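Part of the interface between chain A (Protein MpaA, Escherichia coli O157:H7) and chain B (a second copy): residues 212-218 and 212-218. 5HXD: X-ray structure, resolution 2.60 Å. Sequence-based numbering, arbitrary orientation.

Chain A, residues 212-218: PPISSDE
Chain B 212-218: PPISSDE

The same seven-residue segment from each of two copies of MpaA packs against its counterpart in a nearly symmetric, roughly antiparallel arrangement: the CA vectors from residue 213 to residue 217 lie 155° apart. The register centres on S215, where the CA atoms of S215(A) and S215(B) approach to 4.0 Å. The two stretches together bury 284 Å², and no hydrogen bond or salt bridge passes between them, so this part of the interface is held by van der Waals packing.

In both copies an extended run leads into the first turn of a helix. P212(A) (phi/psi -86/177, ring pucker C-gamma endo) opens the stretch and lies out of reach of the opposing stretch, as does P212(B) (-80/162, also endo). P213(A) follows at -62/124 with a C-gamma exo ring and directs its CA-to-CB bond toward the other stretch. Its CG lies 3.6 Å from OD2 of D217(B), setting a ring methylene beside a carboxylate oxygen whose hydrogen bonding is satisfied elsewhere in the structure. The same proline meets S215(B), with its carbonyl carbon C 3.8 Å from S215(B) CB and its CB 3.9 Å from S215(B) OG.

I214(A) is nearly fully extended (-167/140), and I214(B) is similar (-152/144). Both side chains adopt the tt rotamer, and their CA-to-CB bonds point away from the other stretch, so the isoleucines contribute backbone rather than aliphatic surface: N of I214(A) lies 3.2 Å from CB of S215(B).

S215(A) (-72/154, chi1 p at 63°) occupies the centre, its CA-to-CB bond running sideways. Its CB reaches within 3.2 Å of N of I214(B) and 3.7 Å of C of P213(B), reciprocating the contacts made by S215(B) (-67/155, chi1 p at 72°). The backbone nitrogens, S215(A) N and S215(B) N, are 3.9 Å apart, and since both are potential donors they offer each other no bond. Each hydroxyl instead works within its own chain as an N-cap. E218(A) N donates to S215(A) OG at 3.3 Å with an N-H...O angle of 156°, while E218(B) N donates to S215(B) OG at 2.8 Å and 137°. The weak backbone bonds from E218(A) N to S215(A) O (3.4 Å) and from E218(B) N to S215(B) O (3.3 Å) accompany these caps.

S216(A) turns the chain at -61/-14 (chi1 -37°, m), and S216(B) does so at -62/-30 (chi1 -75°, m); neither contacts the other stretch. D217(A) (-86/-38, chi1 t, chi2 79°) directs its CA-to-CB bond toward the other stretch and sets its OD2 4.0 Å from CG of P213(B), which has phi/psi -54/108 and a C-gamma exo ring. D217(B) (-71/-32, chi1 t, chi2 70°) completes the reciprocal pair. E218(A) (-86/-29, chi1 and chi2 t, chi3 -14°) and E218(B) (-85/-44, chi1 and chi2 t, chi3 -1°) make no contact across the stretches.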

# COMPACT_ATOMS: atom_id res chain seq x y z
N PRO A 212 -14.24 -2.88 5.72
CA PRO A 212 -14.30 -4.34 5.78
C PRO A 212 -13.17 -4.90 4.94
O PRO A 212 -12.44 -4.11 4.34
CB PRO A 212 -15.67 -4.65 5.18
CG PRO A 212 -15.84 -3.55 4.14
CD PRO A 212 -15.15 -2.32 4.70
N PRO A 213 -13.00 -6.23 4.91
CA PRO A 213 -12.08 -6.75 3.90
C PRO A 213 -12.62 -6.42 2.53
O PRO A 213 -13.77 -6.73 2.23
CB PRO A 213 -12.08 -8.25 4.16
CG PRO A 213 -12.49 -8.39 5.60
CD PRO A 213 -13.48 -7.28 5.82
N ILE A 214 -11.82 -5.74 1.72
CA ILE A 214 -12.27 -5.26 0.42
C ILE A 214 -11.08 -4.80 -0.42
O ILE A 214 -10.14 -4.18 0.08
CB ILE A 214 -13.28 -4.11 0.57
CG1 ILE A 214 -13.87 -3.75 -0.80
CG2 ILE A 214 -12.63 -2.91 1.29
CD1 ILE A 214 -14.84 -2.58 -0.80
N SER A 215 -11.11 -5.12 -1.71
CA SER A 215 -10.02 -4.76 -2.60
C SER A 215 -10.00 -3.27 -2.89
O SER A 215 -11.03 -2.63 -2.84
CB SER A 215 -10.14 -5.55 -3.90
OG SER A 215 -11.33 -5.20 -4.58
N SER A 216 -8.82 -2.72 -3.21
CA SER A 216 -8.69 -1.33 -3.66
C SER A 216 -9.47 -1.05 -4.96
O SER A 216 -9.67 0.10 -5.33
CB SER A 216 -7.22 -0.96 -3.87
OG SER A 216 -6.39 -1.55 -2.90
N ASP A 217 -9.88 -2.11 -5.65
CA ASP A 217 -10.56 -1.95 -6.94
C ASP A 217 -12.06 -1.74 -6.76
O ASP A 217 -12.68 -0.94 -7.48
CB ASP A 217 -10.29 -3.17 -7.82
CG ASP A 217 -10.99 -3.08 -9.16
OD1 ASP A 217 -10.49 -2.36 -10.06
OD2 ASP A 217 -12.05 -3.72 -9.30
N GLU A 218 -12.64 -2.45 -5.79
CA GLU A 218 -14.06 -2.31 -5.47
C GLU A 218 -14.34 -1.16 -4.48
O GLU A 218 -15.42 -0.55 -4.48
CB GLU A 218 -14.61 -3.63 -4.90
CG GLU A 218 -16.13 -3.62 -4.66
CD GLU A 218 -16.60 -4.72 -3.71
OE1 GLU A 218 -15.81 -5.65 -3.43
OE2 GLU A 218 -17.75 -4.64 -3.24
N PRO B 212 -6.39 -11.16 -9.06
CA PRO B 212 -7.78 -10.70 -9.15
C PRO B 212 -8.07 -9.57 -8.15
O PRO B 212 -7.29 -9.36 -7.21
CB PRO B 212 -8.59 -11.96 -8.82
CG PRO B 212 -7.65 -12.80 -7.99
CD PRO B 212 -6.29 -12.53 -8.52
N PRO B 213 -9.17 -8.81 -8.36
CA PRO B 213 -9.62 -7.87 -7.33
C PRO B 213 -9.81 -8.59 -5.99
O PRO B 213 -10.75 -9.38 -5.88
CB PRO B 213 -10.95 -7.35 -7.88
CG PRO B 213 -10.89 -7.60 -9.35
CD PRO B 213 -10.04 -8.81 -9.55
N ILE B 214 -8.93 -8.35 -5.02
CA ILE B 214 -8.98 -9.06 -3.75
C ILE B 214 -8.38 -8.22 -2.61
O ILE B 214 -7.43 -7.46 -2.78
CB ILE B 214 -8.24 -10.43 -3.83
CG1 ILE B 214 -8.56 -11.32 -2.62
CG2 ILE B 214 -6.73 -10.25 -3.98
CD1 ILE B 214 -7.89 -12.67 -2.67
N SER B 215 -8.99 -8.35 -1.43
CA SER B 215 -8.52 -7.63 -0.27
C SER B 215 -7.14 -8.16 0.12
O SER B 215 -6.79 -9.29 -0.19
CB SER B 215 -9.51 -7.78 0.88
OG SER B 215 -9.49 -9.08 1.43
N SER B 216 -6.35 -7.32 0.79
CA SER B 216 -5.11 -7.79 1.38
C SER B 216 -5.43 -8.85 2.42
O SER B 216 -4.62 -9.76 2.64
CB SER B 216 -4.32 -6.65 2.02
OG SER B 216 -3.71 -5.85 1.03
N ASP B 217 -6.60 -8.73 3.05
CA ASP B 217 -6.99 -9.66 4.10
C ASP B 217 -7.31 -11.06 3.57
O ASP B 217 -7.10 -12.06 4.26
CB ASP B 217 -8.20 -9.14 4.87
CG ASP B 217 -8.71 -10.14 5.90
OD1 ASP B 217 -8.01 -10.36 6.92
OD2 ASP B 217 -9.79 -10.73 5.68
N GLU B 218 -7.84 -11.15 2.36
CA GLU B 218 -8.21 -12.45 1.84
C GLU B 218 -6.99 -13.11 1.19
O GLU B 218 -6.74 -14.30 1.40
CB GLU B 218 -9.36 -12.34 0.84
CG GLU B 218 -9.99 -13.69 0.52
CD GLU B 218 -11.03 -13.62 -0.57
OE1 GLU B 218 -11.30 -12.51 -1.08
OE2 GLU B 218 -11.58 -14.69 -0.91